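Local structure of eukaryotic peptide chain release factor GTP-binding subunit (Schizosaccharomyces pombe, 1R5B) at residues Gly60-Ile63 / Leu64-Gly68; Lys72-Met75 / Glu76-Arg80; Glu258-Asp261 / Ser262-His265; Asn303-Met307 / Pro308-Thr312; Phe417-Lys420 / Gly421-Ile424. The protein belongs to the translation-factor family related to elongation factor Tu, combining a P-loop-type GTP-binding domain with two antiparallel beta domains. One frame throughout, in Å; residues are numbered along the deposited sequence.

Contact 1: residues Gly60-Ile63 / Leu64-Gly68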
loop_
_atom_site.group_PDB
_atom_site.type_symbol
_atom_site.label_atom_id
_atom_site.label_comp_id
_atom_site.label_asym_id
_atom_site.label_seq_id
_atom_site.Cartn_x
_atom_site.Cartn_y
_atom_site.Cartn_z
ATOM N N GLY A 60 -0.463 -14.954 -14.747
ATOM C CA GLY A 60 0.531 -13.895 -14.754
ATOM C C GLY A 60 0.711 -13.315 -16.143
ATOM O O GLY A 60 0.861 -12.103 -16.318
ATOM N N GLY A 61 0.683 -14.189 -17.142
ATOM C CA GLY A 61 0.790 -13.767 -18.519
ATOM C C GLY A 61 -0.408 -12.947 -18.949
ATOM O O GLY A 61 -0.270 -11.941 -19.643
ATOM N N ASN A 62 -1.590 -13.385 -18.537
ATOM C CA ASN A 62 -2.827 -12.712 -18.907
ATOM C C ASN A 62 -2.965 -11.354 -18.195
ATOM O O ASN A 62 -3.563 -10.413 -18.725
ATOM C CB ASN A 62 -4.004 -13.646 -18.614
ATOM C CG ASN A 62 -5.328 -13.123 -19.150
ATOM O OD1 ASN A 62 -5.601 -13.148 -20.365
ATOM N ND2 ASN A 62 -6.172 -12.657 -18.231
ATOM N N ILE A 63 -2.382 -11.254 -17.002
ATOM C CA ILE A 63 -2.350 -9.987 -16.284
ATOM C C ILE A 63 -1.437 -9.051 -17.050
ATOM O O ILE A 63 -1.810 -7.932 -17.307
ATOM C CB ILE A 63 -1.892 -10.165 -14.827
ATOM C CG1 ILE A 63 -3.028 -10.744 -14.001
ATOM C CG2 ILE A 63 -1.481 -8.834 -14.217
ATOM C CD1 ILE A 63 -2.617 -11.193 -12.624
ATOM N N LEU A 64 -0.273 -9.528 -17.471
ATOM C CA LEU A 64 0.654 -8.691 -18.213
ATOM C C LEU A 64 0.016 -8.186 -19.483
ATOM O O LEU A 64 0.273 -7.054 -19.894
ATOM C CB LEU A 64 1.945 -9.449 -18.539
ATOM C CG LEU A 64 2.821 -9.728 -17.312
ATOM C CD1 LEU A 64 3.931 -10.715 -17.624
ATOM C CD2 LEU A 64 3.392 -8.429 -16.747
ATOM N N PHE A 65 -0.832 -9.013 -20.093
ATOM C CA PHE A 65 -1.438 -8.668 -21.371
ATOM C C PHE A 65 -2.548 -7.640 -21.201
ATOM O O PHE A 65 -2.569 -6.629 -21.897
ATOM C CB PHE A 65 -1.994 -9.914 -22.063
ATOM C CG PHE A 65 -2.833 -9.618 -23.278
ATOM C CD1 PHE A 65 -2.343 -8.808 -24.299
ATOM C CD2 PHE A 65 -4.116 -10.147 -23.403
ATOM C CE1 PHE A 65 -3.119 -8.531 -25.422
ATOM C CE2 PHE A 65 -4.893 -9.878 -24.533
ATOM C CZ PHE A 65 -4.392 -9.062 -25.534
ATOM N N LEU A 66 -3.471 -7.905 -20.278
ATOM C CA LEU A 66 -4.624 -7.022 -20.072
ATOM C C LEU A 66 -4.218 -5.661 -19.534
ATOM O O LEU A 66 -4.926 -4.670 -19.704
ATOM C CB LEU A 66 -5.615 -7.662 -19.119
ATOM C CG LEU A 66 -6.302 -8.856 -19.756
ATOM C CD1 LEU A 66 -6.880 -9.687 -18.670
ATOM C CD2 LEU A 66 -7.380 -8.436 -20.732
ATOM N N THR A 67 -3.047 -5.628 -18.925
ATOM C CA THR A 67 -2.517 -4.456 -18.275
ATOM C C THR A 67 -1.525 -3.705 -19.188
ATOM O O THR A 67 -0.887 -2.757 -18.769
ATOM C CB THR A 67 -1.894 -4.960 -16.960
ATOM O OG1 THR A 67 -2.057 -4.000 -15.926
ATOM C CG2 THR A 67 -0.405 -5.209 -17.065
ATOM N N GLY A 68 -1.394 -4.152 -20.438
ATOM C CA GLY A 68 -0.620 -3.460 -21.458
ATOM C C GLY A 68 0.899 -3.554 -21.385
ATOM O O GLY A 68 1.591 -2.838 -22.105
#
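Gly60 to Leu66 form the last turns of a helix and Thr67 follows them, with Leu64, Phe65, Leu66 and Thr67 giving their backbone N-H groups to the carbonyls of Gly60, Gly61, Asn62 and Ile63, four residues back. The bond from Leu66 N to Asn62 O is the straightest of the four, 168° at the hydrogen. One turn apart, the Asn62 amide and the Leu66 isobutyl group cross at a slant. Asn62 CG stands anti to the backbone N (chi1 -172°), which swings the amide along the helix until ND2 comes 3.1 Å from Leu66 CD1, a tight fit. Two residues before Leu66, Leu64 CG lies 3.2 Å from Gly60 O.

The helix begins within what looks like a P-loop (Walker A) sequence and ends in a Schellman motif: Gly68, with positive phi, gives its N-H to Phe65 O at 3.1 Å, and the N-H after it reaches Leu64 O. Just before this, Thr67 no longer has helical backbone angles, yet its N still reaches Ile63 O at 3.1 Å. Its CB sits 3.0 Å from that same oxygen, with CG2 almost as close, so the carbonyl is crowded by carbon. Phe116 of strand 115-117 packs on Ile63, Leu64 and Thr67, whereas Val239 covers Asn62, Ile63 and Leu66.

Contact 2: residues Lys72-Met75 / Glu76-Arg80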
loop_
_atom_site.group_PDB
_atom_site.type_symbol
_atom_site.label_atom_id
_atom_site.label_comp_id
_atom_site.label_asym_id
_atom_site.label_seq_id
_atom_site.Cartn_x
_atom_site.Cartn_y
_atom_site.Cartn_z
ATOM N N LYS A 72 -0.031 -9.660 -27.392
ATOM C CA LYS A 72 -0.602 -11.008 -27.436
ATOM C C LYS A 72 0.470 -12.074 -27.690
ATOM O O LYS A 72 0.516 -13.085 -26.966
ATOM C CB LYS A 72 -1.710 -11.086 -28.513
ATOM C CG LYS A 72 -2.430 -12.444 -28.655
ATOM C CD LYS A 72 -3.551 -12.406 -29.730
ATOM C CE LYS A 72 -3.042 -12.640 -31.162
ATOM N NZ LYS A 72 -3.843 -13.673 -31.895
ATOM N N ARG A 73 1.323 -11.843 -28.705
ATOM C CA ARG A 73 2.331 -12.840 -29.086
ATOM C C ARG A 73 3.274 -13.180 -27.907
ATOM O O ARG A 73 3.689 -14.327 -27.749
ATOM C CB ARG A 73 3.149 -12.391 -30.317
ATOM C CG ARG A 73 2.498 -12.707 -31.679
ATOM C CD ARG A 73 3.174 -11.956 -32.862
ATOM N NE ARG A 73 4.392 -12.657 -33.397
ATOM C CZ ARG A 73 4.411 -13.783 -34.266
ATOM N NH1 ARG A 73 3.271 -14.366 -34.651
ATOM N NH2 ARG A 73 5.574 -14.336 -34.711
ATOM N N THR A 74 3.605 -12.184 -27.094
ATOM C CA THR A 74 4.538 -12.356 -25.980
ATOM C C THR A 74 3.885 -13.113 -24.816
ATOM O O THR A 74 4.523 -13.911 -24.090
ATOM C CB THR A 74 4.990 -10.991 -25.451
ATOM O OG1 THR A 74 5.751 -10.294 -26.443
ATOM C CG2 THR A 74 5.959 -11.154 -24.291
ATOM N N MET A 75 2.604 -12.834 -24.634
ATOM C CA MET A 75 1.786 -13.544 -23.684
ATOM C C MET A 75 1.628 -15.007 -24.063
ATOM O O MET A 75 1.579 -15.857 -23.177
ATOM C CB MET A 75 0.409 -12.901 -23.623
ATOM C CG MET A 75 -0.476 -13.448 -22.527
ATOM S SD MET A 75 -1.962 -14.111 -23.201
ATOM C CE MET A 75 -3.134 -13.184 -22.455
ATOM N N GLU A 76 1.542 -15.309 -25.360
ATOM C CA GLU A 76 1.443 -16.689 -25.784
ATOM C C GLU A 76 2.815 -17.342 -25.482
ATOM O O GLU A 76 2.910 -18.553 -25.044
ATOM C CB GLU A 76 1.026 -16.787 -27.288
ATOM C CG GLU A 76 -0.446 -16.426 -27.501
ATOM C CD GLU A 76 -0.805 -16.050 -28.925
ATOM O OE1 GLU A 76 0.020 -15.416 -29.616
ATOM O OE2 GLU A 76 -1.922 -16.400 -29.359
ATOM N N LYS A 77 3.873 -16.535 -25.720
ATOM C CA LYS A 77 5.266 -17.011 -25.658
ATOM C C LYS A 77 5.520 -17.543 -24.278
ATOM O O LYS A 77 6.267 -18.491 -24.086
ATOM C CB LYS A 77 6.257 -15.884 -25.979
ATOM C CG LYS A 77 7.695 -16.357 -26.214
ATOM C CD LYS A 77 8.652 -15.175 -26.353
ATOM C CE LYS A 77 10.114 -15.620 -26.315
ATOM N NZ LYS A 77 10.981 -14.882 -27.296
ATOM N N ILE A 78 4.858 -16.915 -23.324
ATOM C CA ILE A 78 4.983 -17.250 -21.916
ATOM C C ILE A 78 4.190 -18.508 -21.550
ATOM O O ILE A 78 4.668 -19.334 -20.782
ATOM C CB ILE A 78 4.525 -16.048 -21.094
ATOM C CG1 ILE A 78 5.574 -14.933 -21.188
ATOM C CG2 ILE A 78 4.282 -16.433 -19.643
ATOM C CD1 ILE A 78 5.046 -13.584 -20.807
ATOM N N GLU A 79 2.990 -18.647 -22.111
ATOM C CA GLU A 79 2.174 -19.862 -21.955
ATOM C C GLU A 79 2.932 -21.152 -22.316
ATOM O O GLU A 79 2.787 -22.159 -21.625
ATOM C CB GLU A 79 0.912 -19.777 -22.835
ATOM C CG GLU A 79 -0.418 -19.869 -22.101
ATOM C CD GLU A 79 -1.608 -19.438 -22.965
ATOM O OE1 GLU A 79 -1.614 -19.708 -24.207
ATOM O OE2 GLU A 79 -2.545 -18.832 -22.394
ATOM N N ARG A 80 3.721 -21.127 -23.394
ATOM C CA ARG A 80 4.390 -22.341 -23.888
ATOM C C ARG A 80 5.844 -22.490 -23.422
ATOM O O ARG A 80 6.394 -23.589 -23.479
ATOM C CB ARG A 80 4.299 -22.460 -25.422
ATOM C CG ARG A 80 4.964 -21.363 -26.236
ATOM C CD ARG A 80 4.927 -21.626 -27.733
ATOM N NE ARG A 80 5.604 -20.576 -28.497
ATOM C CZ ARG A 80 5.086 -19.338 -28.677
ATOM N NH1 ARG A 80 3.871 -18.947 -28.131
ATOM N NH2 ARG A 80 5.804 -18.471 -29.397
HETATM O O HOH W 1 -3.623 -16.395 -31.498
HETATM O O HOH W 2 4.483 -15.658 -29.943
#
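Glu76 meets Lys72 one helical turn back, through both backbone and side chain. Its N-H bonds to Lys72 O at 2.9 Å, with the donor nearly along the C=O axis. Placed anti to the carbonyl carbon (chi1 -73°), Glu76 CG turns back toward the start of the helix, and the otherwise extended chain carries the carboxylate past the lysine aliphatics, Glu76 CD lying 4.0 Å from Lys72 CG. The charged ends stay 4.2 Å apart, Lys72 NZ to Glu76 OE2, too far for a salt bridge. Water 1 joins them instead, accepting from Lys72 NZ at 2.8 Å and donating to Glu76 OE2 at 2.7 Å, so the attraction is probably softened by solvent.

Lys77 follows with an N-H bond to Arg73 O, while its side chain leads off the helix. Ile78 N makes a weak bond to Thr74 O; its CG1 and CD1 both settle 3.3 Å from that oxygen. Glu79 N reaches Met75 O in another weak bond. Arg80 has no direct contact with Lys72-Met75, but its NH2 donates in the guanidinium plane to water 2, which in turn donates to Arg73 O at 2.7 Å.

Thr74 OG1 is hydrogen-bonded to Asp71 OD2 just ahead of the helix. The pairing forms a surface turn of helix 72-81, whose inner side lies against helix 56-66: Met75 packs on Asn62 and Phe65, and Glu79 touches Thr58.

Contact 3: residues Glu258-Asp261 / Ser262-His265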
loop_
_atom_site.group_PDB
_atom_site.type_symbol
_atom_site.label_atom_id
_atom_site.label_comp_id
_atom_site.label_asym_id
_atom_site.label_seq_id
_atom_site.Cartn_x
_atom_site.Cartn_y
_atom_site.Cartn_z
ATOM N N GLU A 258 -8.587 -5.407 -9.215
ATOM C CA GLU A 258 -9.281 -4.385 -8.459
ATOM C C GLU A 258 -9.017 -4.577 -6.964
ATOM O O GLU A 258 -8.806 -3.625 -6.233
ATOM C CB GLU A 258 -10.770 -4.490 -8.752
ATOM C CG GLU A 258 -11.658 -3.497 -8.034
ATOM C CD GLU A 258 -13.122 -3.701 -8.374
ATOM O OE1 GLU A 258 -13.422 -4.357 -9.402
ATOM O OE2 GLU A 258 -13.971 -3.202 -7.602
ATOM N N TYR A 259 -9.049 -5.825 -6.526
ATOM C CA TYR A 259 -8.747 -6.182 -5.150
ATOM C C TYR A 259 -7.254 -5.952 -4.809
ATOM O O TYR A 259 -6.935 -5.426 -3.745
ATOM C CB TYR A 259 -9.132 -7.643 -4.889
ATOM C CG TYR A 259 -8.801 -8.052 -3.500
ATOM C CD1 TYR A 259 -9.631 -7.688 -2.439
ATOM C CD2 TYR A 259 -7.629 -8.742 -3.218
ATOM C CE1 TYR A 259 -9.316 -8.030 -1.139
ATOM C CE2 TYR A 259 -7.302 -9.080 -1.907
ATOM C CZ TYR A 259 -8.144 -8.716 -0.884
ATOM O OH TYR A 259 -7.835 -9.044 0.400
ATOM N N LEU A 260 -6.358 -6.366 -5.700
ATOM C CA LEU A 260 -4.917 -6.169 -5.517
ATOM C C LEU A 260 -4.570 -4.673 -5.390
ATOM O O LEU A 260 -3.662 -4.294 -4.657
ATOM C CB LEU A 260 -4.148 -6.757 -6.697
ATOM C CG LEU A 260 -3.403 -8.100 -6.584
ATOM C CD1 LEU A 260 -4.009 -9.027 -5.574
ATOM C CD2 LEU A 260 -3.304 -8.766 -7.973
ATOM N N ASP A 261 -5.331 -3.832 -6.086
ATOM C CA ASP A 261 -5.073 -2.408 -6.108
ATOM C C ASP A 261 -5.328 -1.712 -4.774
ATOM O O ASP A 261 -4.543 -0.880 -4.368
ATOM C CB ASP A 261 -5.907 -1.735 -7.204
ATOM C CG ASP A 261 -5.533 -0.286 -7.395
ATOM O OD1 ASP A 261 -4.395 -0.024 -7.817
ATOM O OD2 ASP A 261 -6.305 0.659 -7.143
ATOM N N SER A 262 -6.430 -2.037 -4.114
ATOM C CA SER A 262 -6.833 -1.335 -2.886
ATOM C C SER A 262 -6.602 -2.158 -1.603
ATOM O O SER A 262 -6.844 -1.674 -0.507
ATOM C CB SER A 262 -8.306 -0.930 -2.988
ATOM O OG SER A 262 -9.108 -2.066 -3.250
ATOM N N MET A 263 -6.152 -3.401 -1.776
ATOM C CA MET A 263 -5.665 -4.282 -0.708
ATOM C C MET A 263 -4.818 -3.531 0.294
ATOM O O MET A 263 -3.883 -2.840 -0.045
ATOM C CB MET A 263 -4.696 -5.308 -1.307
ATOM C CG MET A 263 -5.122 -6.662 -1.221
ATOM S SD MET A 263 -3.856 -7.729 -1.816
ATOM C CE MET A 263 -3.729 -8.664 -0.310
ATOM N N THR A 264 -5.059 -3.806 1.536
ATOM C CA THR A 264 -4.435 -3.081 2.602
ATOM C C THR A 264 -3.336 -3.921 3.297
ATOM O O THR A 264 -2.335 -3.383 3.752
ATOM C CB THR A 264 -5.569 -2.667 3.516
ATOM O OG1 THR A 264 -5.403 -1.308 3.873
ATOM C CG2 THR A 264 -5.603 -3.430 4.761
ATOM N N HIS A 265 -3.506 -5.235 3.334
ATOM C CA HIS A 265 -2.539 -6.104 3.991
ATOM C C HIS A 265 -1.376 -6.433 3.053
ATOM O O HIS A 265 -1.468 -7.366 2.288
ATOM C CB HIS A 265 -3.240 -7.378 4.439
ATOM C CG HIS A 265 -2.472 -8.188 5.430
ATOM N ND1 HIS A 265 -1.288 -8.826 5.122
ATOM C CD2 HIS A 265 -2.740 -8.488 6.719
ATOM C CE1 HIS A 265 -0.862 -9.483 6.190
ATOM N NE2 HIS A 265 -1.723 -9.291 7.171
HETATM O O HOH W 3 -10.017 -1.372 -5.740
HETATM O O HOH W 4 -9.231 -4.349 -2.194
#
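Tyr259 O takes two donors at once, Met263 N at 2.9 Å and water 4 at 3.0 Å. Water 4 is also hydrogen-bonded to Ser262 OG, and the hydroxyl has a second water, number 3, which donates to Glu258 O at 2.6 Å. Two waters thus link Ser262 OG to the carbonyls of Glu258 and Tyr259.

Met263 meets the Tyr259 ring obliquely. Its CG makes the close approach, 3.3 Å from Tyr259 CE2, and SD follows at 4.7 Å from the ring centroid, 52° off the normal. Tyr259 CG lies anti to the backbone N (chi1 178°), which carries the ring forward along the helix to Met263. Alongside, Leu260 CD1 lies 4.0 Å from Met263 SD, the two chains pointing the same way. His183 and Val185 pack on both Tyr259 and Met263, while Arg121 NH1 binds the carbonyls of Leu260 and Met263. Asp261 OD1 is held by Thr118 OG1 and His120 N.

The helix ends here, Met263 being the first residue with non-helical backbone angles. Its last turn carries a Met-aromatic contact, packed on strands 184-189 and 226-230 of the P-loop-type domain.

Contact 4: residues Asn303-Met307 / Pro308-Thr312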
loop_
_atom_site.group_PDB
_atom_site.type_symbol
_atom_site.label_atom_id
_atom_site.label_comp_id
_atom_site.label_asym_id
_atom_site.label_seq_id
_atom_site.Cartn_x
_atom_site.Cartn_y
_atom_site.Cartn_z
ATOM N N ASN A 303 2.888 -0.267 24.082
ATOM C CA ASN A 303 3.518 1.032 24.209
ATOM C C ASN A 303 3.795 1.581 22.826
ATOM O O ASN A 303 4.031 0.824 21.900
ATOM C CB ASN A 303 4.821 0.931 25.008
ATOM C CG ASN A 303 4.583 0.751 26.492
ATOM O OD1 ASN A 303 3.463 0.873 26.979
ATOM N ND2 ASN A 303 5.650 0.468 27.220
ATOM N N VAL A 304 3.736 2.901 22.694
ATOM C CA VAL A 304 4.089 3.585 21.469
ATOM C C VAL A 304 4.878 4.828 21.818
ATOM O O VAL A 304 4.826 5.308 22.927
ATOM C CB VAL A 304 2.849 3.970 20.629
ATOM C CG1 VAL A 304 1.962 2.755 20.381
ATOM C CG2 VAL A 304 2.056 5.081 21.293
ATOM N N LEU A 305 5.609 5.347 20.844
ATOM C CA LEU A 305 6.430 6.541 21.023
ATOM C C LEU A 305 5.786 7.672 20.263
ATOM O O LEU A 305 5.323 7.479 19.154
ATOM C CB LEU A 305 7.841 6.287 20.494
ATOM C CG LEU A 305 8.857 7.390 20.746
ATOM C CD1 LEU A 305 9.141 7.542 22.238
ATOM C CD2 LEU A 305 10.135 7.106 19.990
ATOM N N VAL A 306 5.715 8.845 20.872
ATOM C CA VAL A 306 5.309 10.025 20.141
ATOM C C VAL A 306 6.575 10.729 19.692
ATOM O O VAL A 306 7.327 11.237 20.523
ATOM C CB VAL A 306 4.475 11.006 20.987
ATOM C CG1 VAL A 306 3.931 12.120 20.090
ATOM C CG2 VAL A 306 3.340 10.299 21.713
ATOM N N MET A 307 6.825 10.739 18.387
ATOM C CA MET A 307 7.850 11.623 17.808
ATOM C C MET A 307 7.194 12.935 17.362
ATOM O O MET A 307 6.012 12.938 17.028
ATOM C CB MET A 307 8.556 10.921 16.640
ATOM C CG MET A 307 9.513 9.812 17.083
ATOM S SD MET A 307 10.590 10.274 18.425
ATOM C CE MET A 307 11.798 11.055 17.567
ATOM N N PRO A 308 7.926 14.049 17.330
ATOM C CA PRO A 308 9.375 14.128 17.582
ATOM C C PRO A 308 9.802 14.341 19.048
ATOM O O PRO A 308 10.994 14.496 19.299
ATOM C CB PRO A 308 9.759 15.375 16.780
ATOM C CG PRO A 308 8.572 16.292 16.979
ATOM C CD PRO A 308 7.366 15.373 16.997
ATOM N N ILE A 309 8.857 14.346 19.981
ATOM C CA ILE A 309 9.133 14.695 21.375
ATOM C C ILE A 309 9.731 13.556 22.223
ATOM O O ILE A 309 10.159 13.788 23.357
ATOM C CB ILE A 309 7.854 15.270 22.053
ATOM C CG1 ILE A 309 6.684 14.278 21.996
ATOM C CG2 ILE A 309 7.460 16.587 21.395
ATOM C CD1 ILE A 309 5.549 14.634 22.929
ATOM N N ASN A 310 9.748 12.341 21.684
ATOM C CA ASN A 310 10.347 11.194 22.356
ATOM C C ASN A 310 9.640 10.813 23.671
ATOM O O ASN A 310 10.282 10.461 24.669
ATOM C CB ASN A 310 11.843 11.462 22.583
ATOM C CG ASN A 310 12.668 10.189 22.647
ATOM O OD1 ASN A 310 12.338 9.189 22.010
ATOM N ND2 ASN A 310 13.761 10.224 23.425
ATOM N N GLN A 311 8.310 10.860 23.641
ATOM C CA GLN A 311 7.472 10.528 24.783
ATOM C C GLN A 311 6.732 9.203 24.560
ATOM O O GLN A 311 6.028 9.032 23.561
ATOM C CB GLN A 311 6.460 11.652 24.999
ATOM C CG GLN A 311 5.486 11.456 26.171
ATOM C CD GLN A 311 6.144 11.581 27.532
ATOM O OE1 GLN A 311 5.761 10.885 28.470
ATOM N NE2 GLN A 311 7.131 12.465 27.642
ATOM N N THR A 312 6.890 8.277 25.500
ATOM C CA THR A 312 6.217 6.983 25.448
ATOM C C THR A 312 4.799 7.082 26.018
ATOM O O THR A 312 4.558 7.834 26.948
ATOM C CB THR A 312 7.050 5.918 26.213
ATOM O OG1 THR A 312 8.299 5.692 25.535
ATOM C CG2 THR A 312 6.380 4.561 26.163
#
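Val306 and Gln311 form the hydrogen-bonded pair that closes a beta hairpin between strands 302-307 and 311-319, with a G1 beta bulge at its end and a cis peptide between Met307 and Pro308 in the turn. Among the backbone bonds, Val306 N to Gln311 O is short and straight, 2.7 Å and 170°. In return Val306 O receives Gln311 N at 3.3 Å and, more weakly, Asn310 N at 2.9 Å; that double use of one carbonyl is the bulge, and Asn310 takes the positive phi expected at its first position. A CA-H...O contact from Thr312 CA to Val304 O, 3.3 Å, continues the pairing. Strand 351-353 is bonded through its backbone to Leu305 (Thr353) and Met307 (Val351).

The apolar contact is between Val306 and Ile309, which lie side by side, CG1 to CG1 4.0 Å. Leu305 and Thr312 are a non-hydrogen-bonded pair, their side chains on the face opposite Val306 and Gln311. Pro308 reaches Pro433 and Cys435 of strand 433-435.

Mixed polar and apolar contacts complete it. Met307 is folded about its last two bonds (chi2 -46°, chi3 -83°), which brings SD to 4.0 Å from Asn310 N. Asn310 slants across Leu305, and its OD1 rests equally near both leucine methyls, 3.6 Å from Leu305 CD1 and 3.6 Å from Leu305 CD2.

Contact 5: residues Phe417-Lys420 / Gly421-Ile424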
loop_
_atom_site.group_PDB
_atom_site.type_symbol
_atom_site.label_atom_id
_atom_site.label_comp_id
_atom_site.label_asym_id
_atom_site.label_seq_id
_atom_site.Cartn_x
_atom_site.Cartn_y
_atom_site.Cartn_z
ATOM N N PHE A 417 15.484 31.763 -8.462
ATOM C CA PHE A 417 14.104 31.880 -7.957
ATOM C C PHE A 417 13.139 30.842 -8.547
ATOM O O PHE A 417 13.498 30.060 -9.434
ATOM C CB PHE A 417 13.556 33.306 -8.171
ATOM C CG PHE A 417 13.603 33.780 -9.601
ATOM C CD1 PHE A 417 12.593 33.444 -10.494
ATOM C CD2 PHE A 417 14.651 34.583 -10.050
ATOM C CE1 PHE A 417 12.629 33.885 -11.818
ATOM C CE2 PHE A 417 14.695 35.032 -11.373
ATOM C CZ PHE A 417 13.682 34.685 -12.258
ATOM N N ALA A 418 11.913 30.845 -8.026
ATOM C CA ALA A 418 10.853 29.942 -8.471
ATOM C C ALA A 418 9.832 30.674 -9.338
ATOM O O ALA A 418 9.821 31.905 -9.395
ATOM C CB ALA A 418 10.167 29.317 -7.266
ATOM N N THR A 419 8.980 29.911 -10.016
ATOM C CA THR A 419 7.962 30.484 -10.895
ATOM C C THR A 419 6.911 29.446 -11.305
ATOM O O THR A 419 7.106 28.249 -11.116
ATOM C CB THR A 419 8.631 31.123 -12.146
ATOM O OG1 THR A 419 7.661 31.836 -12.921
ATOM C CG2 THR A 419 9.168 30.061 -13.102
ATOM N N LYS A 420 5.799 29.917 -11.862
ATOM C CA LYS A 420 4.707 29.049 -12.318
ATOM C C LYS A 420 5.200 27.903 -13.216
ATOM O O LYS A 420 5.858 28.143 -14.232
ATOM C CB LYS A 420 3.648 29.877 -13.065
ATOM C CG LYS A 420 2.292 29.180 -13.234
ATOM C CD LYS A 420 1.383 29.906 -14.236
ATOM C CE LYS A 420 0.517 30.967 -13.566
ATOM N NZ LYS A 420 0.302 32.151 -14.453
ATOM N N GLY A 421 4.885 26.665 -12.819
ATOM C CA GLY A 421 5.165 25.481 -13.621
ATOM C C GLY A 421 6.585 24.940 -13.528
ATOM O O GLY A 421 6.985 24.089 -14.329
ATOM N N MET A 422 7.342 25.421 -12.546
ATOM C CA MET A 422 8.724 24.999 -12.348
ATOM C C MET A 422 8.760 23.836 -11.340
ATOM O O MET A 422 7.738 23.495 -10.749
ATOM C CB MET A 422 9.555 26.188 -11.853
ATOM C CG MET A 422 11.032 26.125 -12.179
ATOM S SD MET A 422 11.807 27.714 -11.929
ATOM C CE MET A 422 13.236 27.300 -10.984
ATOM N N LYS A 423 9.945 23.249 -11.168
ATOM C CA LYS A 423 10.171 22.099 -10.301
ATOM C C LYS A 423 11.404 22.300 -9.361
ATOM O O LYS A 423 11.888 23.436 -9.224
ATOM C CB LYS A 423 10.305 20.860 -11.197
ATOM C CG LYS A 423 8.957 20.195 -11.574
ATOM C CD LYS A 423 8.520 20.481 -13.017
ATOM C CE LYS A 423 8.575 19.215 -13.883
ATOM N NZ LYS A 423 8.316 19.473 -15.331
ATOM N N ILE A 424 11.884 21.241 -8.686
ATOM C CA ILE A 424 13.114 21.327 -7.855
ATOM C C ILE A 424 13.729 19.989 -7.374
ATOM O O ILE A 424 13.065 18.958 -7.354
ATOM C CB ILE A 424 12.856 22.195 -6.590
ATOM C CG1 ILE A 424 14.121 22.979 -6.184
ATOM C CG2 ILE A 424 12.357 21.313 -5.445
ATOM C CD1 ILE A 424 14.329 23.143 -4.647
#
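Thr419 and Met422 are the two ends of a type II beta turn, with Lys420 and Gly421 at its corners. The backbone hydrogen bonding is simple: Met422 N donates to Thr419 O at 3.2 Å, with 145° at the hydrogen. Gly421 takes the positive phi (82°) that the third position of this turn calls for, a conformation glycine accepts easily.

Apolar packing comes from the Met422 side chain, which doubles back along the incoming arm of the loop. CG stands anti to the backbone N (chi1 -154°), and farther out the thioether crosses Thr419 at about a right angle, where Met422 SD touches Thr419 CG2 at 3.7 Å.

Two contacts join methionine carbon to a carbonyl. Met422 CB lies 3.3 Å from Thr419 O, beside the turn bond, and at the far end of the chain Met422 CE comes 3.2 Å from Phe417 O, with SD a little farther from the same oxygen. Around the turn, Met422 also packs on Lys403 and Pro415, and its backbone is bonded to that of Ile371 in strand 364-371, so the loop is fastened to the sheet of the C-terminal beta domain just before strand 426-430.

Across this surface turn, then, the two arms are held by one backbone bond and by the largely nonpolar contacts of a single methionine, with no charged group taking part.

In the fold
All five contacts are local and follow in series along the chain, so none nests in or crosses another. Contact 1 finishes helix 56-66, and contact 2 lies in the next helix, 72-81; the two helices pack together there, the contact centres about 10 Å apart. Contact 3 ends helix 256-262 in the same GTP-binding domain, about 17 Å from contact 1 between centres, where the chain heads for the beta domains. Contact 4 closes the short hairpin loop of strands 302-307 and 311-319, about 45 Å from contact 1 between centres. Contact 5 turns a loop before strand 426-430, its centre about 37 Å from that of contact 4.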